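Local structure of Ceg4 (Legionella pneumophila subsp. pneumophila, 6AOK) at residues A[18-23]-A[112-117]; A[35-40]-A[50-55]; A[69-74]-A[85-90]; A[95-100]-A[121-126]; A[139-142]-A[146-149]. The protein acts as a phosphotyrosine phosphatase effector that attenuates eukaryotic MAPK pathways, this chain being the magnesium-binding, HAD-like phosphatase part of a longer, probably membrane-bound protein. All coordinates share one frame; numbering follows the deposited sequence. Where two conformers were deposited one is given.

Contact 1. Residues A[18-23]-A[112-117]; sequences DFDGTV and TKNRAE. With MG (magnesium ion), chain B.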
# COMPACT_ATOMS: atom_id res chain seq x y z
N ASP A 18 -1.27 4.25 -3.50
CA ASP A 18 -1.96 3.23 -4.26
C ASP A 18 -1.32 1.85 -4.01
O ASP A 18 -0.19 1.75 -3.51
CB ASP A 18 -1.90 3.62 -5.76
CG ASP A 18 -2.63 2.63 -6.65
OD1 ASP A 18 -3.78 2.23 -6.31
OD2 ASP A 18 -2.05 2.27 -7.70
N PHE A 19 -2.05 0.78 -4.35
CA PHE A 19 -1.46 -0.55 -4.26
C PHE A 19 -1.06 -1.08 -5.63
O PHE A 19 0.14 -1.14 -5.94
CB PHE A 19 -2.42 -1.53 -3.51
CG PHE A 19 -1.83 -2.90 -3.32
CD1 PHE A 19 -0.84 -3.12 -2.36
CD2 PHE A 19 -2.27 -3.98 -4.10
CE1 PHE A 19 -0.28 -4.38 -2.19
CE2 PHE A 19 -1.69 -5.24 -3.93
CZ PHE A 19 -0.71 -5.44 -2.98
N ASP A 20 -2.03 -1.45 -6.49
CA ASP A 20 -1.72 -2.14 -7.75
C ASP A 20 -1.03 -1.19 -8.71
O ASP A 20 -1.62 -0.16 -9.09
CB ASP A 20 -2.99 -2.66 -8.42
CG ASP A 20 -3.72 -3.67 -7.59
OD1 ASP A 20 -3.18 -4.78 -7.31
OD2 ASP A 20 -4.85 -3.33 -7.17
N GLY A 21 0.18 -1.57 -9.16
CA GLY A 21 0.92 -0.76 -10.09
C GLY A 21 1.73 0.34 -9.43
O GLY A 21 2.48 1.04 -10.11
N THR A 22 1.62 0.49 -8.12
CA THR A 22 2.44 1.42 -7.36
C THR A 22 3.32 0.63 -6.41
O THR A 22 4.56 0.59 -6.56
CB THR A 22 1.51 2.41 -6.63
OG1 THR A 22 0.74 3.16 -7.62
CG2 THR A 22 2.31 3.36 -5.73
N VAL A 23 2.72 -0.05 -5.45
CA VAL A 23 3.45 -1.01 -4.63
C VAL A 23 3.78 -2.28 -5.45
O VAL A 23 4.88 -2.82 -5.35
CB VAL A 23 2.62 -1.33 -3.36
CG1 VAL A 23 3.28 -2.39 -2.55
CG2 VAL A 23 2.41 -0.08 -2.44
N THR A 112 -7.26 2.36 -2.48
CA THR A 112 -7.21 1.37 -3.52
C THR A 112 -8.62 1.07 -4.05
O THR A 112 -9.61 1.25 -3.34
CB THR A 112 -6.55 0.10 -2.93
OG1 THR A 112 -6.34 -0.82 -3.97
CG2 THR A 112 -7.44 -0.56 -1.85
N LYS A 113 -8.70 0.57 -5.25
CA LYS A 113 -9.95 -0.06 -5.70
C LYS A 113 -9.86 -1.58 -5.62
O LYS A 113 -10.79 -2.28 -6.08
CB LYS A 113 -10.30 0.36 -7.13
CG LYS A 113 -10.57 1.87 -7.28
CD LYS A 113 -10.49 2.34 -8.75
CE LYS A 113 -10.22 3.86 -8.66
NZ LYS A 113 -10.10 4.51 -9.96
N ASN A 114 -8.74 -2.09 -5.10
CA ASN A 114 -8.60 -3.51 -4.74
C ASN A 114 -9.23 -3.72 -3.36
O ASN A 114 -10.06 -2.91 -2.90
CB ASN A 114 -7.13 -3.94 -4.76
CG ASN A 114 -6.93 -5.41 -5.08
OD1 ASN A 114 -7.59 -6.28 -4.48
ND2 ASN A 114 -5.99 -5.72 -6.01
N ARG A 115 -8.87 -4.79 -2.66
CA ARG A 115 -9.60 -5.08 -1.44
C ARG A 115 -8.59 -5.46 -0.37
O ARG A 115 -7.54 -6.02 -0.67
CB ARG A 115 -10.62 -6.21 -1.63
CG ARG A 115 -10.01 -7.46 -2.24
CD ARG A 115 -11.12 -8.32 -2.77
NE ARG A 115 -11.91 -8.90 -1.70
CZ ARG A 115 -12.91 -9.76 -1.90
NH1 ARG A 115 -13.27 -10.12 -3.15
NH2 ARG A 115 -13.57 -10.25 -0.83
N ALA A 116 -8.92 -5.10 0.87
CA ALA A 116 -8.04 -5.38 2.01
C ALA A 116 -7.64 -6.85 2.10
O ALA A 116 -6.49 -7.16 2.45
CB ALA A 116 -8.73 -4.95 3.31
N GLU A 117 -8.54 -7.79 1.81
CA GLU A 117 -8.14 -9.19 2.03
C GLU A 117 -6.99 -9.55 1.10
O GLU A 117 -6.06 -10.29 1.49
CB GLU A 117 -9.29 -10.19 1.83
CG GLU A 117 -10.47 -9.92 2.68
CD GLU A 117 -11.56 -9.15 1.90
OE1 GLU A 117 -11.29 -8.07 1.29
OE2 GLU A 117 -12.68 -9.64 1.92
MG MG B . -2.60 1.57 -9.47
O HOH W 1 -4.70 -0.26 -5.98
O HOH W 2 -4.40 0.77 -8.94
O HOH W 3 -3.73 3.34 -9.68
O HOH W 4 -2.87 0.97 -11.47
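D20 OD2 has two partners: N114 ND2 donates to it at 2.9 Å, nearly straight (166°), and water 1 donates a longer bond. The amide hydrogen arrives on the syn lone pair of the carboxylate oxygen, and the oxygen lies in the amide plane of N114; the two planes are turned 31° apart. The other end of the same amide is also held, because N114 OD1 accepts from R115 N (2.7 Å), and the two bonds together fix which way the amide is flipped. Water 1 ties D20 to its surroundings: it gives a hydrogen to D18 OD1 (2.7 Å), takes one from D20 N and also bonds T112 OG1. T112 OG1 in turn accepts from N114 N at 2.9 Å, an ST turn just before helix 116-125. D18, D20 and T22 follow strand 13-17 as the DxDx(T/V) sequence expected of HAD phosphatases, with T112 at the end of the adjacent strand 106-111. Magnesium is bound by D18 OD2 and by the backbone D20 O, each at 2.0 Å, with three waters and D167 completing the site. D18 carries its carboxylate on a CG turned away from the backbone N (chi1 -178°), and OD2 thereby reaches the metal; the anti lone pair of OD2 takes the hydroxyl of T22 (OG1 to OD2 2.9 Å). K144 forms a salt bridge with D18 OD1.

Contact 2. Residues A[35-40]-A[50-55]; sequences EFYQSL and QDYKNT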
# COMPACT_ATOMS: atom_id res chain seq x y z
N GLU A 35 -6.46 -15.38 -13.92
CA GLU A 35 -6.83 -16.64 -13.26
C GLU A 35 -6.30 -16.65 -11.84
O GLU A 35 -6.99 -17.10 -10.93
CB GLU A 35 -6.31 -17.87 -14.00
CG GLU A 35 -6.91 -18.09 -15.36
CD GLU A 35 -8.40 -18.38 -15.32
OE1 GLU A 35 -8.90 -18.97 -14.35
OE2 GLU A 35 -9.08 -17.99 -16.27
N PHE A 36 -5.08 -16.14 -11.62
CA PHE A 36 -4.50 -16.22 -10.29
C PHE A 36 -5.32 -15.47 -9.26
O PHE A 36 -5.70 -16.03 -8.24
CB PHE A 36 -3.05 -15.72 -10.26
CG PHE A 36 -2.50 -15.70 -8.86
CD1 PHE A 36 -2.38 -16.89 -8.14
CD2 PHE A 36 -2.18 -14.51 -8.25
CE1 PHE A 36 -1.89 -16.88 -6.82
CE2 PHE A 36 -1.68 -14.47 -6.91
CZ PHE A 36 -1.54 -15.66 -6.22
N TYR A 37 -5.65 -14.21 -9.53
CA TYR A 37 -6.48 -13.48 -8.58
C TYR A 37 -7.84 -14.15 -8.39
O TYR A 37 -8.36 -14.27 -7.26
CB TYR A 37 -6.67 -12.06 -9.08
CG TYR A 37 -7.34 -11.13 -8.10
CD1 TYR A 37 -8.73 -11.10 -7.97
CD2 TYR A 37 -6.58 -10.29 -7.31
CE1 TYR A 37 -9.34 -10.23 -7.05
CE2 TYR A 37 -7.16 -9.41 -6.41
CZ TYR A 37 -8.52 -9.39 -6.28
OH TYR A 37 -9.09 -8.54 -5.36
N GLN A 38 -8.45 -14.57 -9.49
CA GLN A 38 -9.78 -15.18 -9.40
C GLN A 38 -9.74 -16.47 -8.61
O GLN A 38 -10.73 -16.84 -7.95
CB GLN A 38 -10.34 -15.42 -10.81
CG GLN A 38 -10.66 -14.05 -11.50
CD GLN A 38 -11.96 -13.45 -11.00
OE1 GLN A 38 -12.94 -14.15 -10.73
NE2 GLN A 38 -12.00 -12.17 -10.94
N SER A 39 -8.61 -17.20 -8.67
CA SER A 39 -8.47 -18.44 -7.89
C SER A 39 -8.48 -18.20 -6.39
O SER A 39 -8.67 -19.16 -5.61
CB SER A 39 -7.17 -19.17 -8.30
OG SER A 39 -5.99 -18.55 -7.69
N LEU A 40 -8.26 -16.95 -5.95
CA LEU A 40 -8.31 -16.67 -4.52
C LEU A 40 -9.73 -16.45 -4.02
O LEU A 40 -9.91 -16.25 -2.81
CB LEU A 40 -7.48 -15.42 -4.19
CG LEU A 40 -6.02 -15.43 -4.66
CD1 LEU A 40 -5.39 -14.07 -4.49
CD2 LEU A 40 -5.24 -16.44 -3.81
N GLN A 50 -15.54 -13.93 -11.37
CA GLN A 50 -16.55 -13.48 -10.44
C GLN A 50 -16.25 -12.04 -10.09
O GLN A 50 -15.12 -11.58 -10.28
CB GLN A 50 -16.54 -14.34 -9.16
CG GLN A 50 -16.81 -15.82 -9.44
CD GLN A 50 -16.85 -16.57 -8.13
OE1 GLN A 50 -17.95 -16.82 -7.60
NE2 GLN A 50 -15.65 -16.89 -7.56
N ASP A 51 -17.25 -11.32 -9.58
CA ASP A 51 -17.02 -9.95 -9.17
C ASP A 51 -15.72 -10.04 -8.40
O ASP A 51 -15.56 -10.94 -7.56
CB ASP A 51 -18.14 -9.46 -8.26
CG ASP A 51 -17.89 -8.06 -7.73
OD1 ASP A 51 -16.72 -7.63 -7.72
OD2 ASP A 51 -18.87 -7.40 -7.31
N TYR A 52 -14.78 -9.14 -8.66
CA TYR A 52 -13.48 -9.25 -7.98
C TYR A 52 -13.51 -8.61 -6.62
O TYR A 52 -12.73 -8.97 -5.73
CB TYR A 52 -12.33 -8.64 -8.80
CG TYR A 52 -12.25 -7.13 -8.66
CD1 TYR A 52 -12.99 -6.31 -9.51
CD2 TYR A 52 -11.50 -6.55 -7.65
CE1 TYR A 52 -12.97 -4.92 -9.36
CE2 TYR A 52 -11.48 -5.15 -7.49
CZ TYR A 52 -12.21 -4.36 -8.36
OH TYR A 52 -12.17 -2.96 -8.19
N LYS A 53 -14.43 -7.69 -6.42
CA LYS A 53 -14.34 -6.81 -5.26
C LYS A 53 -15.16 -7.35 -4.11
O LYS A 53 -14.75 -7.23 -2.96
CB LYS A 53 -14.81 -5.40 -5.66
CG LYS A 53 -14.88 -4.33 -4.53
CD LYS A 53 -13.61 -3.51 -4.47
CE LYS A 53 -13.74 -2.42 -3.35
NZ LYS A 53 -12.61 -1.58 -3.54
N ASN A 54 -16.29 -7.99 -4.39
CA ASN A 54 -17.25 -8.32 -3.36
C ASN A 54 -17.44 -9.81 -3.15
O ASN A 54 -18.00 -10.19 -2.13
CB ASN A 54 -18.61 -7.71 -3.67
CG ASN A 54 -18.53 -6.19 -3.75
OD1 ASN A 54 -18.05 -5.55 -2.80
ND2 ASN A 54 -18.96 -5.63 -4.88
N THR A 55 -16.98 -10.65 -4.05
CA THR A 55 -17.08 -12.09 -3.82
C THR A 55 -16.21 -12.47 -2.61
O THR A 55 -15.04 -12.05 -2.54
CB THR A 55 -16.62 -12.85 -5.06
OG1 THR A 55 -17.42 -12.47 -6.20
CG2 THR A 55 -16.76 -14.39 -4.83
O HOH W 5 -13.28 -16.43 -9.12
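In the insertion after strand 13-17, the place of the C1 cap in HAD enzymes and probably the cap here, Q38 of helix 35-39 is fastened to Q50 in the loop that follows. The Q38 amide pairs with the backbone of Q50 as another main chain might: Q38 OE1 accepts from Q50 N at 2.7 Å, almost straight (172°) though 33° out of the carbonyl plane, while Q38 NE2 donates to Q50 O at 3.2 Å. A bend at chi2 (-77°) brings the amide across to this backbone. Water 5 sits 2.8 Å from Q38 OE1 and accepts from Q50 NE2, which also reaches Q42 O; Q38 NE2 is shared with V32 O. Beside this polar pairing, Y37 CE1 packs on Y52 CB at 3.8 Å, and the hydroxyl of Y37 lies at the edge of the Y52 ring. CB of K53 rests over one face of that ring. K53 N bonds D51 OD1 at 2.6 Å, an Asx turn that shapes the loop. Both tyrosine hydroxyls bond the loop before helix 116-125, which faces the metal-site loop: Y37 OH to N114 OD1 and Y52 OH to K113 O. R115 NH1 binds Y52 O and T55 O. Toward helix 60-71, L40 packs on A63, L66 and F67, and F36 on K70.

Contact 3. Residues A[69-74]-A[85-90]; sequences AKYGKY and VDFLMS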
# COMPACT_ATOMS: atom_id res chain seq x y z
N ALA A 69 2.02 -21.91 -4.05
CA ALA A 69 1.94 -22.82 -5.21
C ALA A 69 2.40 -22.12 -6.48
O ALA A 69 3.07 -22.72 -7.34
CB ALA A 69 0.51 -23.33 -5.41
N LYS A 70 2.09 -20.84 -6.60
CA LYS A 70 2.43 -20.07 -7.79
C LYS A 70 3.90 -19.66 -7.78
O LYS A 70 4.59 -19.83 -8.80
CB LYS A 70 1.53 -18.85 -7.89
CG LYS A 70 1.78 -18.08 -9.18
CD LYS A 70 0.76 -17.03 -9.39
CE LYS A 70 1.02 -16.16 -10.64
NZ LYS A 70 1.12 -16.94 -11.92
N TYR A 71 4.41 -19.16 -6.66
CA TYR A 71 5.71 -18.51 -6.60
C TYR A 71 6.74 -19.27 -5.79
O TYR A 71 7.91 -18.85 -5.75
CB TYR A 71 5.59 -17.09 -6.02
CG TYR A 71 4.74 -16.14 -6.83
CD1 TYR A 71 3.52 -15.66 -6.35
CD2 TYR A 71 5.17 -15.68 -8.07
CE1 TYR A 71 2.78 -14.82 -7.06
CE2 TYR A 71 4.40 -14.81 -8.81
CZ TYR A 71 3.21 -14.38 -8.30
OH TYR A 71 2.42 -13.50 -9.01
N GLY A 72 6.36 -20.39 -5.14
CA GLY A 72 7.24 -21.01 -4.20
C GLY A 72 7.28 -20.21 -2.93
O GLY A 72 6.57 -19.19 -2.78
N LYS A 73 8.13 -20.66 -2.00
CA LYS A 73 8.25 -20.02 -0.70
C LYS A 73 8.96 -18.70 -0.84
O LYS A 73 9.92 -18.58 -1.60
CB LYS A 73 9.03 -20.90 0.28
CG LYS A 73 8.18 -21.76 1.22
CD LYS A 73 7.57 -22.92 0.47
CE LYS A 73 6.20 -23.31 1.01
NZ LYS A 73 5.58 -24.52 0.32
N TYR A 74 8.50 -17.69 -0.11
CA TYR A 74 9.18 -16.40 -0.15
C TYR A 74 10.33 -16.38 0.84
O TYR A 74 10.40 -15.57 1.76
CB TYR A 74 8.21 -15.28 0.14
CG TYR A 74 8.74 -13.94 -0.29
CD1 TYR A 74 8.70 -13.56 -1.63
CD2 TYR A 74 9.26 -13.04 0.63
CE1 TYR A 74 9.17 -12.36 -2.03
CE2 TYR A 74 9.71 -11.83 0.23
CZ TYR A 74 9.67 -11.49 -1.09
OH TYR A 74 10.13 -10.25 -1.51
N VAL A 85 6.13 -12.27 -11.46
CA VAL A 85 6.57 -11.72 -10.19
C VAL A 85 6.12 -10.26 -10.04
O VAL A 85 6.12 -9.72 -8.93
CB VAL A 85 8.12 -11.89 -10.09
CG1 VAL A 85 8.82 -11.03 -11.13
CG2 VAL A 85 8.63 -11.54 -8.70
N ASP A 86 5.68 -9.63 -11.14
CA ASP A 86 5.13 -8.27 -11.10
C ASP A 86 3.82 -8.17 -10.32
O ASP A 86 3.44 -7.05 -9.93
CB ASP A 86 4.90 -7.73 -12.52
CG ASP A 86 6.19 -7.41 -13.24
OD1 ASP A 86 6.13 -7.06 -14.44
OD2 ASP A 86 7.28 -7.52 -12.63
N PHE A 87 3.13 -9.29 -10.05
CA PHE A 87 2.03 -9.25 -9.08
C PHE A 87 2.48 -8.87 -7.68
O PHE A 87 1.66 -8.42 -6.87
CB PHE A 87 1.39 -10.62 -8.92
CG PHE A 87 0.40 -10.97 -9.98
CD1 PHE A 87 0.83 -11.32 -11.25
CD2 PHE A 87 -0.96 -11.01 -9.68
CE1 PHE A 87 -0.08 -11.69 -12.23
CE2 PHE A 87 -1.89 -11.40 -10.66
CZ PHE A 87 -1.44 -11.74 -11.93
N LEU A 88 3.75 -9.08 -7.37
CA LEU A 88 4.26 -8.90 -6.02
C LEU A 88 4.89 -7.52 -5.84
O LEU A 88 5.11 -6.78 -6.81
CB LEU A 88 5.28 -10.00 -5.70
CG LEU A 88 4.82 -11.45 -5.87
CD1 LEU A 88 6.01 -12.33 -5.59
CD2 LEU A 88 3.74 -11.68 -4.85
N MSE A 89 5.18 -7.17 -4.60
CA MSE A 89 5.96 -5.96 -4.27
C MSE A 89 7.39 -6.16 -4.67
O MSE A 89 7.91 -7.24 -4.49
CB MSE A 89 5.99 -5.69 -2.77
CG MSE A 89 4.78 -5.22 -2.17
SE MSE A 89 5.28 -4.64 -0.39
CE MSE A 89 4.69 -6.27 0.54
N SER A 90 8.07 -5.12 -5.16
CA SER A 90 9.50 -5.25 -5.40
C SER A 90 10.25 -5.36 -4.06
O SER A 90 9.76 -4.95 -3.02
CB SER A 90 10.04 -4.03 -6.17
OG SER A 90 9.86 -2.85 -5.41
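Y71 lies with its ring between two aliphatic groups. L88 CD1 stands over one face, 4.1 Å from the ring centroid and only 5° off the normal, a CH-pi contact, while the CG of the preceding K70 covers the opposite face. Y71 and L88 run antiparallel alongside one another, and Y71 CE1 also meets L88 CD2 at 4.0 Å. Y71 CG lies opposite its carbonyl carbon (chi1 -63°), which sends the ring across to 85-88. The far end of the tyrosine crosses F87 tightly at about a right angle, with Y71 OH 3.1 Å from F87 CB. That hydroxyl bonds the backbone D84 O just before the 3-10 turn. Across the ring from CE1, Y71 CE2 comes to 4.0 Å from V85 CA. K70 NZ, salt-bridged to D84, lies 5.9 Å from the F87 ring centroid, a weak cation-pi contact at most. Within the insertion between strands 13-17 and 106-111, the contact joins the end of helix 60-71, where G72 takes positive phi, to the 3-10 turn before helix 91-100. Y125 of helix 116-125 packs on Y71 and L88, its hydroxyl bonding G72 O; Y118 of that helix carries F87, and S90 caps helix 91-100.

Contact 4. Residues A[95-100]-A[121-126]; sequences AFFHEV and AVFKYQ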
# COMPACT_ATOMS: atom_id res chain seq x y z
N ALA A 95 11.36 -3.49 1.49
CA ALA A 95 12.20 -2.85 2.50
C ALA A 95 11.58 -1.55 3.01
O ALA A 95 11.68 -1.21 4.21
CB ALA A 95 13.61 -2.60 1.95
N PHE A 96 10.98 -0.77 2.11
CA PHE A 96 10.31 0.46 2.53
C PHE A 96 9.21 0.19 3.55
O PHE A 96 9.16 0.84 4.62
CB PHE A 96 9.70 1.15 1.32
CG PHE A 96 8.95 2.42 1.66
CD1 PHE A 96 9.61 3.63 1.77
CD2 PHE A 96 7.57 2.39 1.85
CE1 PHE A 96 8.88 4.80 2.05
CE2 PHE A 96 6.88 3.52 2.16
CZ PHE A 96 7.53 4.73 2.24
N PHE A 97 8.31 -0.75 3.25
CA PHE A 97 7.22 -1.05 4.18
C PHE A 97 7.69 -1.68 5.48
O PHE A 97 7.09 -1.41 6.52
CB PHE A 97 6.16 -1.91 3.47
CG PHE A 97 5.36 -1.08 2.54
CD1 PHE A 97 4.43 -0.19 3.05
CD2 PHE A 97 5.63 -1.06 1.19
CE1 PHE A 97 3.73 0.67 2.21
CE2 PHE A 97 4.93 -0.19 0.32
CZ PHE A 97 3.98 0.68 0.85
N HIS A 98 8.75 -2.49 5.48
CA HIS A 98 9.27 -2.92 6.77
C HIS A 98 9.71 -1.71 7.59
O HIS A 98 9.50 -1.66 8.80
CB HIS A 98 10.46 -3.89 6.62
CG HIS A 98 10.05 -5.32 6.35
ND1 HIS A 98 9.14 -6.00 7.13
CD2 HIS A 98 10.41 -6.17 5.36
CE1 HIS A 98 8.97 -7.22 6.64
NE2 HIS A 98 9.75 -7.36 5.58
N GLU A 99 10.32 -0.72 6.95
CA GLU A 99 10.72 0.45 7.72
C GLU A 99 9.51 1.24 8.23
O GLU A 99 9.43 1.61 9.41
CB GLU A 99 11.61 1.34 6.87
CG GLU A 99 11.96 2.60 7.57
CD GLU A 99 13.02 2.36 8.62
OE1 GLU A 99 13.86 1.43 8.47
OE2 GLU A 99 13.01 3.11 9.61
N VAL A 100 8.54 1.50 7.36
CA VAL A 100 7.52 2.44 7.82
C VAL A 100 6.47 1.77 8.70
O VAL A 100 5.82 2.45 9.51
CB VAL A 100 6.85 3.16 6.63
CG1 VAL A 100 7.88 4.08 5.91
CG2 VAL A 100 6.19 2.17 5.65
N ALA A 121 -3.04 -10.44 2.10
CA ALA A 121 -2.44 -11.71 1.68
C ALA A 121 -1.11 -11.49 0.97
O ALA A 121 -0.19 -12.29 1.13
CB ALA A 121 -3.37 -12.51 0.78
N VAL A 122 -0.99 -10.42 0.16
CA VAL A 122 0.29 -10.15 -0.51
C VAL A 122 1.38 -9.83 0.52
O VAL A 122 2.51 -10.34 0.43
CB VAL A 122 0.16 -9.01 -1.54
CG1 VAL A 122 1.60 -8.62 -2.05
CG2 VAL A 122 -0.74 -9.48 -2.72
N PHE A 123 1.08 -8.89 1.43
CA PHE A 123 2.05 -8.57 2.49
C PHE A 123 2.41 -9.80 3.29
O PHE A 123 3.58 -10.04 3.60
CB PHE A 123 1.46 -7.50 3.44
CG PHE A 123 1.67 -6.08 2.96
CD1 PHE A 123 0.75 -5.47 2.08
CD2 PHE A 123 2.76 -5.35 3.40
CE1 PHE A 123 0.92 -4.19 1.65
CE2 PHE A 123 2.98 -4.03 2.93
CZ PHE A 123 2.07 -3.44 2.07
N LYS A 124 1.43 -10.61 3.64
CA LYS A 124 1.69 -11.83 4.42
C LYS A 124 2.58 -12.78 3.65
O LYS A 124 3.51 -13.37 4.21
CB LYS A 124 0.36 -12.53 4.75
CG LYS A 124 0.41 -13.87 5.55
CD LYS A 124 1.12 -13.69 6.86
CE LYS A 124 0.57 -12.51 7.68
NZ LYS A 124 1.48 -12.23 8.86
N TYR A 125 2.28 -12.99 2.37
CA TYR A 125 3.11 -13.89 1.58
C TYR A 125 4.55 -13.38 1.57
O TYR A 125 5.52 -14.18 1.58
CB TYR A 125 2.57 -13.98 0.15
CG TYR A 125 3.55 -14.71 -0.74
CD1 TYR A 125 3.83 -16.07 -0.52
CD2 TYR A 125 4.19 -14.06 -1.76
CE1 TYR A 125 4.76 -16.74 -1.29
CE2 TYR A 125 5.11 -14.73 -2.55
CZ TYR A 125 5.40 -16.06 -2.30
OH TYR A 125 6.36 -16.73 -3.07
N GLN A 126 4.71 -12.05 1.54
CA GLN A 126 6.05 -11.48 1.39
C GLN A 126 6.73 -11.20 2.72
O GLN A 126 7.73 -10.47 2.76
CB GLN A 126 6.01 -10.26 0.47
CG GLN A 126 5.61 -10.68 -1.00
CD GLN A 126 5.86 -9.59 -2.00
OE1 GLN A 126 4.94 -8.89 -2.43
NE2 GLN A 126 7.12 -9.42 -2.38
O HOH W 6 10.02 -9.74 3.94
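Between segments 95-100 and 121-126 the nearest CA atoms are those of F97 and F123, 9.3 Å apart, so the gap is bridged by long side chains. In this Rossmann-like HAD fold helix 91-100 leads into strand 106-111 of the parallel sheet and helix 116-125 leaves it; F97 rests on V108 and F123 on I110 of that strand. The phenylalanines form a T-shaped pair: the edge of F123 is directed at the face of F97, with centroids 5.4 Å apart and planes at 88°. CE2 of F123 comes to 3.8 Å from F97 CG, while its CZ stands above the F97 face toward the rim. F96 CD2 lies over the centre of the opposite face, leaving the F97 ring held between the two aromatics. Chi1 -75° carries the F97 ring toward helix 116-125 and chi2 -73° turns its face to F123. F128 meets F123 edge-to-face and stacks on H98, while selenomethionine M89 packs against both phenylalanines of the pair. Water 6 bridges H98 to the residue just after helix 116-125: it donates to Q126 O at 2.7 Å and is bonded, in the plane of the imidazole, to H98 NE2 at 2.9 Å.

Contact 5. Residues A[139-142]-A[146-149]; sequences LESG and NDVN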
# COMPACT_ATOMS: atom_id res chain seq x y z
N LEU A 139 -7.98 1.83 2.66
CA LEU A 139 -9.17 2.61 2.32
C LEU A 139 -9.61 2.14 0.94
O LEU A 139 -8.89 2.35 -0.03
CB LEU A 139 -8.82 4.10 2.32
CG LEU A 139 -8.28 4.53 3.70
CD1 LEU A 139 -7.67 5.89 3.61
CD2 LEU A 139 -9.36 4.46 4.85
N GLU A 140 -10.78 1.49 0.85
CA GLU A 140 -11.09 0.82 -0.42
C GLU A 140 -12.49 1.18 -0.91
O GLU A 140 -13.14 0.38 -1.59
CB GLU A 140 -10.92 -0.71 -0.32
CG GLU A 140 -11.79 -1.39 0.72
CD GLU A 140 -11.87 -2.94 0.55
OE1 GLU A 140 -11.31 -3.66 1.39
OE2 GLU A 140 -12.55 -3.43 -0.40
N SER A 141 -12.93 2.40 -0.66
CA SER A 141 -14.26 2.77 -1.12
C SER A 141 -14.31 2.89 -2.65
O SER A 141 -15.38 2.73 -3.25
CB SER A 141 -14.66 4.09 -0.48
OG SER A 141 -14.09 5.17 -1.18
N GLY A 142 -13.19 3.23 -3.28
CA GLY A 142 -13.12 3.35 -4.71
C GLY A 142 -13.11 4.78 -5.17
O GLY A 142 -12.87 5.04 -6.35
N ASN A 146 -12.54 11.07 -1.69
CA ASN A 146 -13.30 11.00 -0.44
C ASN A 146 -12.53 10.22 0.60
O ASN A 146 -12.56 10.57 1.79
CB ASN A 146 -14.67 10.35 -0.68
CG ASN A 146 -15.76 11.38 -0.98
OD1 ASN A 146 -15.51 12.61 -1.01
ND2 ASN A 146 -16.98 10.89 -1.24
N ASP A 147 -11.84 9.16 0.18
CA ASP A 147 -11.08 8.38 1.15
C ASP A 147 -9.98 9.21 1.80
O ASP A 147 -9.80 9.16 3.02
CB ASP A 147 -10.50 7.13 0.48
CG ASP A 147 -11.52 5.96 0.44
OD1 ASP A 147 -12.60 6.07 1.06
OD2 ASP A 147 -11.25 4.93 -0.21
N VAL A 148 -9.22 9.97 1.01
CA VAL A 148 -8.14 10.77 1.62
C VAL A 148 -8.73 11.96 2.40
O VAL A 148 -8.23 12.36 3.47
CB VAL A 148 -7.17 11.23 0.52
CG1 VAL A 148 -6.10 12.21 1.05
CG2 VAL A 148 -6.56 9.98 -0.14
N ASN A 149 -9.77 12.59 1.84
CA ASN A 149 -10.37 13.72 2.51
C ASN A 149 -10.90 13.31 3.88
O ASN A 149 -10.70 14.02 4.88
CB ASN A 149 -11.51 14.29 1.66
CG ASN A 149 -12.14 15.52 2.30
OD1 ASN A 149 -11.50 16.57 2.37
ND2 ASN A 149 -13.39 15.40 2.77
O HOH W 7 -10.53 3.92 -2.56
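D147 turns its carboxylate back from the first turn of helix 144-153 onto S141, where backbone and side chain both meet it. S141 N donates to D147 OD2 at 3.1 Å (147°), on the syn lone pair of that oxygen, and S141 OG adds a weak bond to D147 OD1 at 2.8 Å. The serine hydroxyl also accepts from Y143 N, two residues on. Water 7 extends the network: it accepts from G142 N at 2.8 Å and lies 2.7 Å from D147 OD2. The carboxylate has a backbone N-H, a hydroxyl and a water as neighbours, which together with its place near the start of a helix would probably favour its negative charge. CG of D147 lies beside its backbone N (chi1 -85°), which carries the oxygens over to the loop. L139 packs against D147, CB to CB 3.9 Å, with L139 CB also 3.6 Å from D147 OD2. G142 has positive phi as the chain turns. E140 leaves the backbone on the side away from 146-149; its OE1 accepts from A116 N at the start of helix 116-125, and its carbonyl oxygen from K53 NZ. The contact closes the beta-alpha turn after strand 136-139, at one edge of the sheet: L139 bonds through its backbone to I110 and T112, and V148 packs on M175, A178 and V179 of helix 169-180.

In the fold
From the N terminus, the chain leaves strand 13-17 into the metal loop, and contact 1 closes an 88-residue excursion when residues 112-117 return to it. Two shorter loops nest inside: contact 2 folds 50-55 back on helix 35-39, and contact 3 joins the end of helix 60-71 to the approach to helix 91-100. Contact 4 starts within that excursion and ends beyond it on helix 116-125, so it crosses contact 1 and flanks strand 106-111. Contact 5, later and in series, closes the short loop from strand 136-139 into helix 144-153. R115 links contacts 1 and 2, V23 and M89 link 1 and 3, Y125 links 3 and 4, and E140 links contact 5 to 1 and 2.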